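Local coordinates for Lactamase_B domain-containing protein (Bacillus lehensis G1, PDB 7EV5), which binds two zinc ions in a metallo-beta-lactamase fold and probably acts as a hydrolase, structurally resembling B3 metallo-beta-lactamases and glyoxalase II, at residues Gly31-Leu36 / Ile60-Ala65. Numbering follows the deposited sequence.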
ATOM      1  N   GLY A  31       4.204   2.358  10.677  1.00 13.57           N
ATOM      2  CA  GLY A  31       4.489   2.644  12.072  1.00 15.27           C
ATOM      3  C   GLY A  31       5.536   1.668  12.553  1.00 13.77           C
ATOM      4  O   GLY A  31       6.058   0.863  11.780  1.00 13.05           O
ATOM      5  N   ASP A  32       5.847   1.764  13.846  1.00 15.57           N
ATOM      6  CA  ASP A  32       6.779   0.849  14.513  1.00 14.82           C
ATOM      7  C   ASP A  32       8.002   0.571  13.635  1.00 13.56           C
ATOM      8  O   ASP A  32       8.345  -0.576  13.335  1.00 14.12           O
ATOM      9  CB  ASP A  32       6.063  -0.434  14.926  1.00 15.91           C
ATOM     10  CG  ASP A  32       6.787  -1.196  16.009  1.00 20.00           C
ATOM     11  OD1 ASP A  32       7.906  -0.797  16.402  1.00 24.94           O
ATOM     12  OD2 ASP A  32       6.225  -2.207  16.469  1.00 22.43           O
ATOM     13  N   ALA A  33       8.653   1.658  13.200  1.00 12.80           N
ATOM     14  CA  ALA A  33       9.740   1.546  12.234  1.00 12.96           C
ATOM     15  C   ALA A  33      10.807   0.570  12.699  1.00 14.74           C
ATOM     16  O   ALA A  33      11.343  -0.199  11.898  1.00 14.69           O
ATOM     17  CB  ALA A  33      10.371   2.917  11.981  1.00 15.21           C
ATOM     18  N   GLU A  34      11.121   0.584  13.996  1.00 16.54           N
ATOM     19  CA  GLU A  34      12.219  -0.226  14.510  1.00 15.69           C
ATOM     20  C   GLU A  34      11.919  -1.715  14.391  1.00 12.76           C
ATOM     21  O   GLU A  34      12.823  -2.511  14.119  1.00 15.03           O
ATOM     22  CB  GLU A  34      12.519   0.169  15.959  1.00 16.50           C
ATOM     23  CG  GLU A  34      13.099   1.566  16.120  1.00 21.53           C
ATOM     24  CD  GLU A  34      12.096   2.664  15.827  1.00 16.48           C
ATOM     25  OE1 GLU A  34      10.893   2.493  16.150  1.00 20.85           O
ATOM     26  OE2 GLU A  34      12.517   3.697  15.268  1.00 23.47           O
ATOM     27  N   ALA A  35      10.661  -2.113  14.572  1.00 15.37           N
ATOM     28  CA  ALA A  35      10.310  -3.516  14.376  1.00 17.02           C
ATOM     29  C   ALA A  35      10.529  -3.942  12.930  1.00 13.97           C
ATOM     30  O   ALA A  35      11.010  -5.050  12.665  1.00 13.66           O
ATOM     31  CB  ALA A  35       8.861  -3.761  14.786  1.00 15.43           C
ATOM     32  N   LEU A  36      10.162  -3.080  11.979  1.00 12.30           N
ATOM     33  CA  LEU A  36      10.343  -3.413  10.571  1.00 11.91           C
ATOM     34  C   LEU A  36      11.816  -3.389  10.180  1.00 12.81           C
ATOM     35  O   LEU A  36      12.291  -4.309   9.503  1.00 12.75           O
ATOM     36  CB  LEU A  36       9.531  -2.456   9.698  1.00 11.79           C
ATOM     37  CG  LEU A  36       9.713  -2.642   8.184  1.00 10.59           C
ATOM     38  CD1 LEU A  36       9.264  -4.015   7.729  1.00 13.09           C
ATOM     39  CD2 LEU A  36       8.946  -1.549   7.441  1.00 12.01           C
ATOM     40  N   ILE A  60       2.419   5.534   6.389  1.00  9.35           N
ATOM     41  CA  ILE A  60       3.627   6.310   6.114  1.00  9.40           C
ATOM     42  C   ILE A  60       4.457   6.616   7.349  1.00 13.01           C
ATOM     43  O   ILE A  60       5.516   7.240   7.222  1.00 11.70           O
ATOM     44  CB  ILE A  60       3.332   7.616   5.354  1.00  8.50           C
ATOM     45  CG1 ILE A  60       2.585   8.581   6.286  1.00 10.71           C
ATOM     46  CG2 ILE A  60       2.570   7.322   4.063  1.00 11.40           C
ATOM     47  CD1 ILE A  60       2.461   9.988   5.747  1.00 12.40           C
ATOM     48  N   GLY A  61       4.020   6.214   8.539  1.00 11.62           N
ATOM     49  CA  GLY A  61       4.684   6.676   9.753  1.00 11.68           C
ATOM     50  C   GLY A  61       6.123   6.222   9.895  1.00 12.79           C
ATOM     51  O   GLY A  61       6.913   6.883  10.571  1.00 14.24           O
ATOM     52  N   ALA A  62       6.488   5.109   9.261  1.00 11.02           N
ATOM     53  CA  ALA A  62       7.854   4.599   9.303  1.00 11.30           C
ATOM     54  C   ALA A  62       8.666   4.940   8.054  1.00 12.26           C
ATOM     55  O   ALA A  62       9.811   4.492   7.935  1.00 13.79           O
ATOM     56  CB  ALA A  62       7.839   3.089   9.532  1.00 12.71           C
ATOM     57  N   VAL A  63       8.112   5.735   7.132  1.00 10.71           N
ATOM     58  CA  VAL A  63       8.811   6.021   5.876  1.00 11.38           C
ATOM     59  C   VAL A  63      10.157   6.701   6.130  1.00 13.73           C
ATOM     60  O   VAL A  63      11.179   6.289   5.575  1.00 15.04           O
ATOM     61  CB  VAL A  63       7.907   6.833   4.929  1.00 11.03           C
ATOM     62  CG1 VAL A  63       8.713   7.427   3.786  1.00 11.63           C
ATOM     63  CG2 VAL A  63       6.806   5.949   4.370  1.00 11.22           C
ATOM     64  N   ASP A  64      10.176   7.748   6.963  1.00 14.37           N
ATOM     65  CA  ASP A  64      11.416   8.482   7.233  1.00 16.23           C
ATOM     66  C   ASP A  64      12.521   7.534   7.689  1.00 15.15           C
ATOM     67  O   ASP A  64      13.624   7.513   7.126  1.00 15.84           O
ATOM     68  CB  ASP A  64      11.171   9.506   8.349  1.00 19.24           C
ATOM     69  CG  ASP A  64      10.558  10.816   7.861  1.00 23.21           C
ATOM     70  OD1 ASP A  64      10.739  11.193   6.681  1.00 18.58           O
ATOM     71  OD2 ASP A  64       9.894  11.488   8.688  1.00 23.70           O
ATOM     72  N   ALA A  65      12.237   6.743   8.720  1.00 14.67           N
ATOM     73  CA  ALA A  65      13.268   5.892   9.303  1.00 14.70           C
ATOM     74  C   ALA A  65      13.727   4.828   8.317  1.00 17.64           C
ATOM     75  O   ALA A  65      14.924   4.564   8.191  1.00 16.04           O
ATOM     76  CB  ALA A  65      12.755   5.256  10.592  1.00 16.94           C
TER
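Just after the HxHxDH zinc-binding motif of this metallo-beta-lactamase fold, the N-terminal ends of helices 33-42 and 63-70 meet through the methyl groups of Ala33, Ala62 and Ala65. Ala33, in the first turn of its helix, points its CB toward 60-65. That CB lies 3.5 Å from Ala62 CB and 3.6 Å from Ala65 CB. One methyl thus touches two, one just before helix 63-70 and one in its first turn. The small side chains let the backbones come close, with the CA atoms of Ala33 and Ala62 4.6 Å apart. Ala62 CB also packs against the backbone, 3.6 Å from Gly31 O. The backbones also run close at Gly31 and Gly61, with CA atoms 4.7 Å apart. No hydrogen bond crosses between the segments, and Gly31 N is buried without a polar partner. Asp32 takes the N-cap position of helix 33-42. Ile60 to Val63 form a type I beta turn, closed by Val63 N to Ile60 O at 3.0 Å. This turn directly follows Asp58 and His59, the last two zinc ligands of the motif. A backbone hydrogen bond joins Ala62 to Pro29, after strand 23-27. Leu36 packs on strand 2-7, while helix 63-70 leads to strand 74-77 of the same sheet.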